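Local coordinates for protein tRNA (cytosine(72)-C(5))-methyltransferase (Pyrococcus horikoshii, PDB 5ZVE) that methylates the C5 position of cytosine 72 in several tRNAs, using S-adenosyl-L-methionine as the methyl donor, at residues A[18-21]-A[22-26]; A[363-366]-A[367-371]; A[5-8]-A[9-13]; A[282-285]-A[286-289]. All coordinates share one frame; numbering follows the deposited sequence.

Contact 1. Residues A[18-21]-A[22-26]; sequences GKEE and ANKIM
A small salt-bridge network lies on the first turns of helix 19-29, where the ammonium group of Lys-24 is shared between the carboxylates of Glu-20 and Glu-21. Lys-24 and Glu-20 run side by side in the same direction, and NZ of Lys-24 ends 3.2 Å from OE2 of Glu-20, a salt bridge whose hydrogen bond is weak. With chi1 at -178°, Glu-20 swings CG to the side of its carbonyl carbon, and both chains are extended beyond CG, which brings CE of Lys-24 within 3.7 Å of CG of Glu-20. Glu-21 is reached differently: its chain bends at chi2 (-70°) and crosses that of Lys-24, leaving OE2 of Glu-21 3.6 Å from NZ of Lys-24, a long salt bridge. OE1 of Glu-21 has a stronger partner elsewhere, being hydrogen-bonded to NE2 of His-367. Replacing Lys-24 by an alanine would probably leave two neighbouring carboxylates without their shared counter-charge and Glu-20 freer to turn.

Beneath the charges the backbone is regularly helical, with Ala-22 N donating to Gly-18 O at 2.9 Å and Ile-25 N to Glu-21 O, also at 2.9 Å. Gly-18, at the N-cap, has a positive phi (95°) at which a side chain's first carbon would collide with the carbonyl oxygen of the residue before, so glycine suits the position. On the buried side Ala-22 touches Tyr-13 and Ile-25 touches Phe-17, both of helix 7-17. One cation is thus set against two anions, which probably eases the repulsion between adjacent glutamates, while Glu-21 also ties the helix to His-367.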
loop_
_atom_site.group_PDB
_atom_site.type_symbol
_atom_site.label_atom_id
_atom_site.label_comp_id
_atom_site.label_asym_id
_atom_site.label_seq_id
_atom_site.Cartn_x
_atom_site.Cartn_y
_atom_site.Cartn_z
ATOM N N GLY A 18 -19.096 -13.350 6.113
ATOM C CA GLY A 18 -19.653 -14.648 5.782
ATOM C C GLY A 18 -18.517 -15.607 5.487
ATOM O O GLY A 18 -17.480 -15.183 4.984
ATOM N N LYS A 19 -18.703 -16.885 5.804
ATOM C CA LYS A 19 -17.649 -17.888 5.663
ATOM C C LYS A 19 -17.005 -17.947 4.278
ATOM O O LYS A 19 -15.779 -17.954 4.153
ATOM C CB LYS A 19 -18.202 -19.275 5.984
ATOM C CG LYS A 19 -17.135 -20.315 6.279
ATOM C CD LYS A 19 -17.758 -21.685 6.465
ATOM C CE LYS A 19 -16.711 -22.738 6.771
ATOM N NZ LYS A 19 -17.335 -24.080 6.890
ATOM N N GLU A 20 -17.836 -17.994 3.244
ATOM C CA GLU A 20 -17.342 -18.138 1.882
ATOM C C GLU A 20 -16.473 -16.957 1.471
ATOM O O GLU A 20 -15.328 -17.138 1.052
ATOM C CB GLU A 20 -18.507 -18.303 0.908
ATOM C CG GLU A 20 -18.068 -18.509 -0.528
ATOM C CD GLU A 20 -19.229 -18.803 -1.454
ATOM O OE1 GLU A 20 -20.378 -18.455 -1.098
ATOM O OE2 GLU A 20 -18.990 -19.372 -2.543
ATOM N N GLU A 21 -17.017 -15.753 1.596
ATOM C CA GLU A 21 -16.287 -14.548 1.223
ATOM C C GLU A 21 -15.035 -14.356 2.071
ATOM O O GLU A 21 -13.995 -13.942 1.557
ATOM C CB GLU A 21 -17.194 -13.324 1.332
ATOM C CG GLU A 21 -18.311 -13.328 0.315
ATOM C CD GLU A 21 -17.799 -13.095 -1.090
ATOM O OE1 GLU A 21 -17.308 -11.979 -1.360
ATOM O OE2 GLU A 21 -17.873 -14.029 -1.918
ATOM N N ALA A 22 -15.144 -14.657 3.364
ATOM C CA ALA A 22 -14.008 -14.567 4.276
ATOM C C ALA A 22 -12.866 -15.469 3.823
ATOM O O ALA A 22 -11.697 -15.089 3.896
ATOM C CB ALA A 22 -14.428 -14.928 5.694
ATOM N N ASN A 23 -13.207 -16.669 3.367
ATOM C CA ASN A 23 -12.194 -17.618 2.916
ATOM C C ASN A 23 -11.538 -17.165 1.616
ATOM O O ASN A 23 -10.333 -17.347 1.426
ATOM C CB ASN A 23 -12.799 -19.016 2.746
ATOM C CG ASN A 23 -12.939 -19.760 4.069
ATOM O OD1 ASN A 23 -12.149 -19.565 4.992
ATOM N ND2 ASN A 23 -13.947 -20.616 4.161
ATOM N N LYS A 24 -12.332 -16.570 0.729
ATOM C CA LYS A 24 -11.822 -16.044 -0.539
ATOM C C LYS A 24 -10.904 -14.850 -0.321
ATOM O O LYS A 24 -9.924 -14.673 -1.038
ATOM C CB LYS A 24 -12.971 -15.638 -1.465
ATOM C CG LYS A 24 -13.739 -16.797 -2.070
ATOM C CD LYS A 24 -15.049 -16.324 -2.681
ATOM C CE LYS A 24 -15.833 -17.485 -3.269
ATOM N NZ LYS A 24 -17.147 -17.048 -3.813
ATOM N N ILE A 25 -11.236 -14.025 0.665
ATOM C CA ILE A 25 -10.450 -12.836 0.969
ATOM C C ILE A 25 -9.101 -13.228 1.572
ATOM O O ILE A 25 -8.051 -12.745 1.144
ATOM C CB ILE A 25 -11.199 -11.900 1.934
ATOM C CG1 ILE A 25 -12.295 -11.136 1.189
ATOM C CG2 ILE A 25 -10.234 -10.935 2.613
ATOM C CD1 ILE A 25 -13.453 -10.709 2.070
ATOM N N MET A 26 -9.130 -14.124 2.550
ATOM C CA MET A 26 -7.902 -14.566 3.201
ATOM C C MET A 26 -6.988 -15.306 2.230
ATOM O O MET A 26 -5.775 -15.126 2.261
ATOM C CB MET A 26 -8.226 -15.444 4.407
ATOM C CG MET A 26 -8.629 -14.654 5.633
ATOM S SD MET A 26 -8.916 -15.685 7.082
ATOM C CE MET A 26 -10.396 -16.568 6.601
#

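Contact 2. Residues A[363-366]-A[367-371]; sequences RFYP and HKHLT
The imidazole of His-369 takes the edge of the Phe-364 ring on one face, in a T-shaped pair with centroids 5.5 Å apart and planes at 75°. Over the centre of the opposite face lies CB of Lys-368, 3.7 Å above the plane. The edge of the same imidazole is turned to the backbone: Tyr-365 N sits near the ring plane and donates to ND1 of His-369 at 2.9 Å, in an almost straight bond (172°). The exchange is mutual, because His-369 N donates to Tyr-365 O, again at 2.9 Å. Both the NH and the carbonyl of the N-cap residue are therefore held by one histidine, and its imidazole is fixed in rotation. A phenylalanine in place of His-369 would probably strand the buried NH of Tyr-365 without its acceptor and release this hold on the helix start.

The phenol ring of Tyr-365 has CE1 of His-369 at its edge, 4.1 Å from CD2 of Tyr-365. His-367 keeps CG between its backbone N and carbonyl carbon (chi1 65°), which brings CE1 of His-367 to 3.5 Å from CB of Tyr-365. ND1 of His-367 is buried with no partner in the model, whereas NE2 of His-367 is hydrogen-bonded to OE1 of Glu-21 on helix 19-29. CB of Phe-364 lies 3.5 Å from OG1 of Thr-371, and the Phe-364 side chain is about 9 Å from that of Cys-323, the predicted nucleophile.

This is a short helix, 366-369, with Tyr-365 at its N-cap position and ended by Leu-370 with positive phi, that links the antiparallel strands 361-364 and 374-381 of the methyltransferase domain's central sheet.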
loop_
_atom_site.group_PDB
_atom_site.type_symbol
_atom_site.label_atom_id
_atom_site.label_comp_id
_atom_site.label_asym_id
_atom_site.label_seq_id
_atom_site.Cartn_x
_atom_site.Cartn_y
_atom_site.Cartn_z
ATOM N N ARG A 363 -15.498 0.295 -0.938
ATOM C CA ARG A 363 -14.568 -0.722 -0.464
ATOM C C ARG A 363 -13.921 -1.465 -1.618
ATOM O O ARG A 363 -14.530 -1.659 -2.667
ATOM C CB ARG A 363 -15.270 -1.725 0.453
ATOM C CG ARG A 363 -15.172 -1.400 1.940
ATOM C CD ARG A 363 -15.916 -2.434 2.760
ATOM N NE ARG A 363 -15.749 -2.246 4.197
ATOM C CZ ARG A 363 -14.876 -2.924 4.938
ATOM N NH1 ARG A 363 -14.079 -3.827 4.372
ATOM N NH2 ARG A 363 -14.795 -2.699 6.242
ATOM N N PHE A 364 -12.678 -1.879 -1.404
ATOM C CA PHE A 364 -11.971 -2.727 -2.343
ATOM C C PHE A 364 -11.629 -4.051 -1.674
ATOM O O PHE A 364 -11.242 -4.088 -0.505
ATOM C CB PHE A 364 -10.706 -2.038 -2.858
ATOM C CG PHE A 364 -10.977 -0.865 -3.764
ATOM C CD1 PHE A 364 -11.141 0.408 -3.245
ATOM C CD2 PHE A 364 -11.062 -1.041 -5.136
ATOM C CE1 PHE A 364 -11.390 1.488 -4.079
ATOM C CE2 PHE A 364 -11.308 0.034 -5.979
ATOM C CZ PHE A 364 -11.474 1.301 -5.449
ATOM N N TYR A 365 -11.818 -5.137 -2.415
ATOM C CA TYR A 365 -11.524 -6.477 -1.931
ATOM C C TYR A 365 -10.533 -7.152 -2.864
ATOM O O TYR A 365 -10.607 -6.961 -4.078
ATOM C CB TYR A 365 -12.799 -7.310 -1.833
ATOM C CG TYR A 365 -13.789 -6.813 -0.806
ATOM C CD1 TYR A 365 -13.642 -7.137 0.536
ATOM C CD2 TYR A 365 -14.874 -6.029 -1.180
ATOM C CE1 TYR A 365 -14.550 -6.692 1.482
ATOM C CE2 TYR A 365 -15.789 -5.578 -0.241
ATOM C CZ TYR A 365 -15.618 -5.915 1.088
ATOM O OH TYR A 365 -16.517 -5.478 2.033
ATOM N N PRO A 366 -9.606 -7.950 -2.306
ATOM C CA PRO A 366 -8.591 -8.609 -3.138
ATOM C C PRO A 366 -9.170 -9.607 -4.145
ATOM O O PRO A 366 -8.667 -9.702 -5.265
ATOM C CB PRO A 366 -7.699 -9.324 -2.109
ATOM C CG PRO A 366 -8.556 -9.488 -0.901
ATOM C CD PRO A 366 -9.456 -8.281 -0.880
ATOM N N HIS A 367 -10.208 -10.339 -3.756
ATOM C CA HIS A 367 -10.774 -11.363 -4.628
ATOM C C HIS A 367 -11.712 -10.773 -5.674
ATOM O O HIS A 367 -11.939 -11.376 -6.716
ATOM C CB HIS A 367 -11.499 -12.430 -3.799
ATOM C CG HIS A 367 -12.707 -11.926 -3.072
ATOM N ND1 HIS A 367 -12.662 -10.867 -2.191
ATOM C CD2 HIS A 367 -13.993 -12.352 -3.083
ATOM C CE1 HIS A 367 -13.871 -10.653 -1.702
ATOM N NE2 HIS A 367 -14.696 -11.541 -2.223
ATOM N N LYS A 368 -12.264 -9.597 -5.399
ATOM C CA LYS A 368 -13.163 -8.952 -6.355
ATOM C C LYS A 368 -12.457 -7.975 -7.296
ATOM O O LYS A 368 -12.796 -7.899 -8.472
ATOM C CB LYS A 368 -14.294 -8.224 -5.619
ATOM C CG LYS A 368 -15.239 -9.134 -4.851
ATOM C CD LYS A 368 -16.384 -8.342 -4.232
ATOM C CE LYS A 368 -17.431 -9.262 -3.617
ATOM N NZ LYS A 368 -18.487 -8.499 -2.893
ATOM N N HIS A 369 -11.487 -7.222 -6.788
ATOM C CA HIS A 369 -10.918 -6.130 -7.573
ATOM C C HIS A 369 -9.429 -6.272 -7.856
ATOM O O HIS A 369 -8.840 -5.404 -8.504
ATOM C CB HIS A 369 -11.177 -4.798 -6.870
ATOM C CG HIS A 369 -12.578 -4.648 -6.379
ATOM N ND1 HIS A 369 -12.896 -4.568 -5.038
ATOM C CD2 HIS A 369 -13.756 -4.574 -7.045
ATOM C CE1 HIS A 369 -14.203 -4.446 -4.903
ATOM N NE2 HIS A 369 -14.749 -4.447 -6.108
ATOM N N LEU A 370 -8.826 -7.351 -7.359
ATOM C CA LEU A 370 -7.438 -7.680 -7.674
ATOM C C LEU A 370 -6.481 -6.676 -7.029
ATOM O O LEU A 370 -5.341 -6.505 -7.468
ATOM C CB LEU A 370 -7.236 -7.733 -9.193
ATOM C CG LEU A 370 -7.581 -9.018 -9.950
ATOM C CD1 LEU A 370 -8.862 -9.671 -9.454
ATOM C CD2 LEU A 370 -7.677 -8.718 -11.447
ATOM N N THR A 371 -6.958 -6.026 -5.972
ATOM C CA THR A 371 -6.211 -4.983 -5.279
ATOM C C THR A 371 -5.979 -5.370 -3.825
ATOM O O THR A 371 -6.406 -6.431 -3.380
ATOM C CB THR A 371 -6.956 -3.637 -5.288
ATOM O OG1 THR A 371 -8.144 -3.756 -4.495
ATOM C CG2 THR A 371 -7.333 -3.222 -6.696
#

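Contact 3. Residues A[5-8]-A[9-13]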
loop_
_atom_site.group_PDB
_atom_site.type_symbol
_atom_site.label_atom_id
_atom_site.label_comp_id
_atom_site.label_asym_id
_atom_site.label_seq_id
_atom_site.Cartn_x
_atom_site.Cartn_y
_atom_site.Cartn_z
ATOM N N PHE A 5 -3.541 -16.511 9.392
ATOM C CA PHE A 5 -4.405 -15.608 10.144
ATOM C C PHE A 5 -4.777 -16.222 11.484
ATOM O O PHE A 5 -5.236 -17.361 11.533
ATOM C CB PHE A 5 -5.673 -15.289 9.344
ATOM C CG PHE A 5 -5.401 -14.781 7.956
ATOM C CD1 PHE A 5 -5.216 -15.663 6.902
ATOM C CD2 PHE A 5 -5.332 -13.422 7.704
ATOM C CE1 PHE A 5 -4.956 -15.198 5.628
ATOM C CE2 PHE A 5 -5.078 -12.951 6.431
ATOM C CZ PHE A 5 -4.890 -13.840 5.393
ATOM N N PRO A 6 -4.577 -15.470 12.576
ATOM C CA PRO A 6 -4.934 -15.958 13.911
ATOM C C PRO A 6 -6.417 -16.302 13.968
ATOM O O PRO A 6 -7.200 -15.714 13.224
ATOM C CB PRO A 6 -4.589 -14.783 14.832
ATOM C CG PRO A 6 -4.519 -13.593 13.940
ATOM C CD PRO A 6 -4.062 -14.092 12.608
ATOM N N LYS A 7 -6.787 -17.244 14.829
ATOM C CA LYS A 7 -8.127 -17.818 14.823
ATOM C C LYS A 7 -9.228 -16.793 15.081
ATOM O O LYS A 7 -10.255 -16.807 14.403
ATOM C CB LYS A 7 -8.223 -18.938 15.861
ATOM C CG LYS A 7 -9.565 -19.653 15.877
ATOM C CD LYS A 7 -9.589 -20.744 14.826
ATOM C CE LYS A 7 -10.992 -21.228 14.519
ATOM N NZ LYS A 7 -11.637 -21.862 15.699
ATOM N N GLU A 8 -9.023 -15.906 16.051
ATOM C CA GLU A 8 -10.065 -14.943 16.398
ATOM C C GLU A 8 -10.322 -13.955 15.263
ATOM O O GLU A 8 -11.453 -13.523 15.064
ATOM C CB GLU A 8 -9.724 -14.187 17.686
ATOM C CG GLU A 8 -8.405 -13.449 17.685
ATOM C CD GLU A 8 -8.327 -12.439 18.817
ATOM O OE1 GLU A 8 -7.280 -11.771 18.958
ATOM O OE2 GLU A 8 -9.319 -12.306 19.565
ATOM N N LEU A 9 -9.277 -13.596 14.524
ATOM C CA LEU A 9 -9.443 -12.750 13.348
ATOM C C LEU A 9 -10.214 -13.493 12.260
ATOM O O LEU A 9 -11.052 -12.909 11.568
ATOM C CB LEU A 9 -8.091 -12.277 12.812
ATOM C CG LEU A 9 -8.168 -11.386 11.569
ATOM C CD1 LEU A 9 -8.892 -10.090 11.884
ATOM C CD2 LEU A 9 -6.785 -11.103 11.013
ATOM N N ARG A 10 -9.910 -14.777 12.092
ATOM C CA ARG A 10 -10.617 -15.606 11.121
ATOM C C ARG A 10 -12.106 -15.644 11.433
ATOM O O ARG A 10 -12.937 -15.495 10.538
ATOM C CB ARG A 10 -10.040 -17.022 11.080
ATOM C CG ARG A 10 -8.577 -17.056 10.686
ATOM C CD ARG A 10 -8.201 -18.350 9.991
ATOM N NE ARG A 10 -8.501 -19.545 10.771
ATOM C CZ ARG A 10 -7.630 -20.150 11.575
ATOM N NH1 ARG A 10 -7.986 -21.244 12.231
ATOM N NH2 ARG A 10 -6.403 -19.666 11.722
ATOM N N GLU A 11 -12.434 -15.849 12.708
ATOM C CA GLU A 11 -13.821 -15.809 13.162
ATOM C C GLU A 11 -14.428 -14.433 12.919
ATOM O O GLU A 11 -15.596 -14.316 12.560
ATOM C CB GLU A 11 -13.920 -16.169 14.652
ATOM C CG GLU A 11 -13.420 -17.565 15.006
ATOM C CD GLU A 11 -14.230 -18.664 14.344
ATOM O OE1 GLU A 11 -15.387 -18.403 13.948
ATOM O OE2 GLU A 11 -13.714 -19.793 14.217
ATOM N N TYR A 12 -13.620 -13.397 13.117
ATOM C CA TYR A 12 -14.059 -12.029 12.899
ATOM C C TYR A 12 -14.457 -11.840 11.439
ATOM O O TYR A 12 -15.545 -11.341 11.144
ATOM C CB TYR A 12 -12.959 -11.038 13.298
ATOM C CG TYR A 12 -13.287 -9.592 12.997
ATOM C CD1 TYR A 12 -13.971 -8.807 13.914
ATOM C CD2 TYR A 12 -12.910 -9.013 11.792
ATOM C CE1 TYR A 12 -14.273 -7.482 13.634
ATOM C CE2 TYR A 12 -13.207 -7.704 11.504
ATOM C CZ TYR A 12 -13.887 -6.939 12.423
ATOM O OH TYR A 12 -14.174 -5.629 12.118
ATOM N N TYR A 13 -13.578 -12.258 10.533
ATOM C CA TYR A 13 -13.851 -12.166 9.101
ATOM C C TYR A 13 -15.105 -12.947 8.714
ATOM O O TYR A 13 -15.948 -12.440 7.974
ATOM C CB TYR A 13 -12.656 -12.666 8.287
ATOM C CG TYR A 13 -11.466 -11.729 8.280
ATOM C CD1 TYR A 13 -11.626 -10.359 8.457
ATOM C CD2 TYR A 13 -10.179 -12.218 8.086
ATOM C CE1 TYR A 13 -10.535 -9.507 8.448
ATOM C CE2 TYR A 13 -9.088 -11.376 8.074
ATOM C CZ TYR A 13 -9.269 -10.024 8.256
ATOM O OH TYR A 13 -8.174 -9.192 8.238
#
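Arg-10 reaches back along the start of helix 7-17 to the carbonyl of Phe-5. Its CB lies 3.3 Å from Lys-7 O. CG of Arg-10 lies 3.2 Å from Pro-6 O and also packs on CB of Phe-5, and CD passes 3.5 Å from Phe-5 O, with NE farther from that oxygen. The chain bends at chi3 (-56°), turning the guanidinium over the backbone, with CA of Lys-7 4.0 Å above the centre of its plane. NH1 of Arg-10 meets CD of Lys-7 at 3.1 Å. NH2 donates to Phe-5 O at 2.6 Å; it approaches almost in line with the C=O bond, although the hydrogen bond is bent at the hydrogen (138°) and the oxygen is tilted 18° from the guanidinium plane. The same NH2 makes a weak hydrogen bond to Leu-2 O.

Lys-7, bent at chi2 and chi4, directs its charge elsewhere, its NZ forming a 3.3 Å salt bridge with OE2 of Glu-11. On the buried side, CD2 of Leu-9 sits at the edge of the Phe-5 ring, 4.3 Å from CD2 of Phe-5. The labour is thus divided: Arg-10 satisfies a carbonyl before the helix, while Glu-11 probably offsets the charge of Lys-7 beside that arginine.

Contact 4. Residues A[282-285]-A[286-289]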
loop_
_atom_site.group_PDB
_atom_site.type_symbol
_atom_site.label_atom_id
_atom_site.label_comp_id
_atom_site.label_asym_id
_atom_site.label_seq_id
_atom_site.Cartn_x
_atom_site.Cartn_y
_atom_site.Cartn_z
ATOM N N ARG A 282 -1.160 -6.523 0.862
ATOM C CA ARG A 282 -0.731 -7.750 0.210
ATOM C C ARG A 282 0.734 -7.624 -0.201
ATOM O O ARG A 282 1.200 -6.525 -0.498
ATOM C CB ARG A 282 -1.625 -8.049 -0.998
ATOM C CG ARG A 282 -3.099 -8.190 -0.637
ATOM C CD ARG A 282 -3.969 -8.294 -1.876
ATOM N NE ARG A 282 -3.821 -9.588 -2.529
ATOM C CZ ARG A 282 -4.344 -9.894 -3.711
ATOM N NH1 ARG A 282 -5.053 -8.995 -4.379
ATOM N NH2 ARG A 282 -4.155 -11.099 -4.225
ATOM N N PRO A 283 1.478 -8.744 -0.185
ATOM C CA PRO A 283 1.018 -10.063 0.253
ATOM C C PRO A 283 1.029 -10.184 1.771
ATOM O O PRO A 283 1.795 -9.491 2.438
ATOM C CB PRO A 283 2.039 -11.007 -0.375
ATOM C CG PRO A 283 3.291 -10.211 -0.394
ATOM C CD PRO A 283 2.889 -8.773 -0.607
ATOM N N LYS A 284 0.170 -11.046 2.299
ATOM C CA LYS A 284 0.086 -11.264 3.732
ATOM C C LYS A 284 0.586 -12.669 4.063
ATOM O O LYS A 284 -0.195 -13.620 4.106
ATOM C CB LYS A 284 -1.349 -11.063 4.222
ATOM C CG LYS A 284 -1.506 -11.062 5.728
ATOM C CD LYS A 284 -0.823 -9.867 6.371
ATOM C CE LYS A 284 -1.556 -8.579 6.033
ATOM N NZ LYS A 284 -1.069 -7.435 6.855
ATOM N N LEU A 285 1.896 -12.794 4.263
ATOM C CA LEU A 285 2.509 -14.077 4.594
ATOM C C LEU A 285 2.011 -14.570 5.954
ATOM O O LEU A 285 1.555 -15.705 6.077
ATOM C CB LEU A 285 4.037 -13.970 4.583
ATOM C CG LEU A 285 4.748 -14.092 3.227
ATOM C CD1 LEU A 285 4.382 -12.957 2.282
ATOM C CD2 LEU A 285 6.257 -14.168 3.406
ATOM N N TRP A 286 2.110 -13.717 6.971
ATOM C CA TRP A 286 1.576 -14.026 8.294
ATOM C C TRP A 286 0.974 -12.777 8.908
ATOM O O TRP A 286 1.664 -11.775 9.089
ATOM C CB TRP A 286 2.658 -14.591 9.221
ATOM C CG TRP A 286 3.386 -15.765 8.644
ATOM C CD1 TRP A 286 4.596 -15.748 8.024
ATOM C CD2 TRP A 286 2.940 -17.126 8.625
ATOM N NE1 TRP A 286 4.939 -17.015 7.624
ATOM C CE2 TRP A 286 3.939 -17.879 7.976
ATOM C CE3 TRP A 286 1.799 -17.779 9.092
ATOM C CZ2 TRP A 286 3.829 -19.257 7.784
ATOM C CZ3 TRP A 286 1.690 -19.145 8.899
ATOM C CH2 TRP A 286 2.700 -19.871 8.253
ATOM N N GLU A 287 -0.314 -12.837 9.227
ATOM C CA GLU A 287 -0.997 -11.705 9.841
ATOM C C GLU A 287 -0.720 -11.686 11.340
ATOM O O GLU A 287 -1.052 -12.636 12.042
ATOM C CB GLU A 287 -2.501 -11.771 9.580
ATOM C CG GLU A 287 -3.288 -10.614 10.185
ATOM C CD GLU A 287 -2.899 -9.267 9.601
ATOM O OE1 GLU A 287 -2.193 -8.500 10.287
ATOM O OE2 GLU A 287 -3.303 -8.976 8.452
ATOM N N GLU A 288 -0.101 -10.613 11.825
ATOM C CA GLU A 288 0.253 -10.518 13.241
ATOM C C GLU A 288 -0.764 -9.731 14.062
ATOM O O GLU A 288 -0.933 -9.984 15.257
ATOM C CB GLU A 288 1.635 -9.879 13.400
ATOM C CG GLU A 288 2.748 -10.595 12.647
ATOM C CD GLU A 288 3.268 -9.779 11.478
ATOM O OE1 GLU A 288 2.527 -8.890 11.005
ATOM O OE2 GLU A 288 4.411 -10.023 11.033
ATOM N N ARG A 289 -1.441 -8.781 13.427
ATOM C CA ARG A 289 -2.397 -7.943 14.140
ATOM C C ARG A 289 -3.730 -8.656 14.296
ATOM O O ARG A 289 -4.126 -9.447 13.440
ATOM C CB ARG A 289 -2.582 -6.599 13.430
ATOM C CG ARG A 289 -1.486 -5.597 13.768
ATOM C CD ARG A 289 -1.491 -4.422 12.824
ATOM N NE ARG A 289 -0.303 -3.587 12.987
ATOM C CZ ARG A 289 0.028 -2.594 12.166
ATOM N NH1 ARG A 289 -0.732 -2.314 11.115
ATOM N NH2 ARG A 289 1.128 -1.885 12.389
HETATM O O HOH W 1 -1.689 -6.090 9.508
#
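Lys-284 and Glu-287 cross obliquely, each folded back so that their charged ends meet across a bend in an irregular loop. Lys-284 bends at chi2 and again at chi3 (70°), bringing CD and CE close to OE2 of Glu-287; CE of Lys-284 comes to 3.0 Å from OE2 of Glu-287. The salt bridge itself joins NZ of Lys-284 and OE2 of Glu-287 at 3.1 Å. Glu-287, bent at chi2 (63°), turns its other oxygen to two further partners. OE1 of Glu-287 accepts from Arg-289 N at 3.2 Å through its anti lone pair, and a water hydrogen-bonded to the same OE1 accepts from NZ of Lys-284 at 3.0 Å. Both carboxylate oxygens are thereby engaged, which probably stabilises their negative charge, and NZ has a further acceptor in Ala-278 O.

Leu-285 and Trp-286 are set the other way. The carbonyl oxygen of Leu-285 lies over one face of the indole, 3.2 Å from CG of Trp-286, while CB of Leu-285 packs 3.9 Å from CD1 of Trp-286. The indole NE1 is hydrogen-bonded to Asp-129, and the ring makes cation-pi contacts with Arg-30 and Lys-131.

The loop runs between strand 267-273 and helix 291-310. Its backbone is hydrogen-bonded to Leu-29 of helix 19-29 and to Ala-4 near the N-terminus, while Leu-285 touches Glu-99 of helix 95-101.

Overall arrangement
All four contacts are local and only partly buried, but they differ in chemistry. Contacts 1 and 3 belong to consecutive helices, 19-29 and 7-17, their centres about 21 and 22 Å from the centre of the chain; both place glutamate-lysine pairs outward, and Met-26 of contact 1 packs on Tyr-13 of contact 3. The centres of contacts 2 and 4, within the methyltransferase range, are about 13 Å from the chain's centre. Contact 2 depends on rings and an imidazole-to-backbone bond, contact 4 on a hydrated ion pair without regular secondary structure. Contact 1 meets contact 2 where Glu-21 and Ile-25 reach His-367; Leu-9 of contact 3 packs on Glu-287 of contact 4, and Arg-282 reaches Thr-371 O.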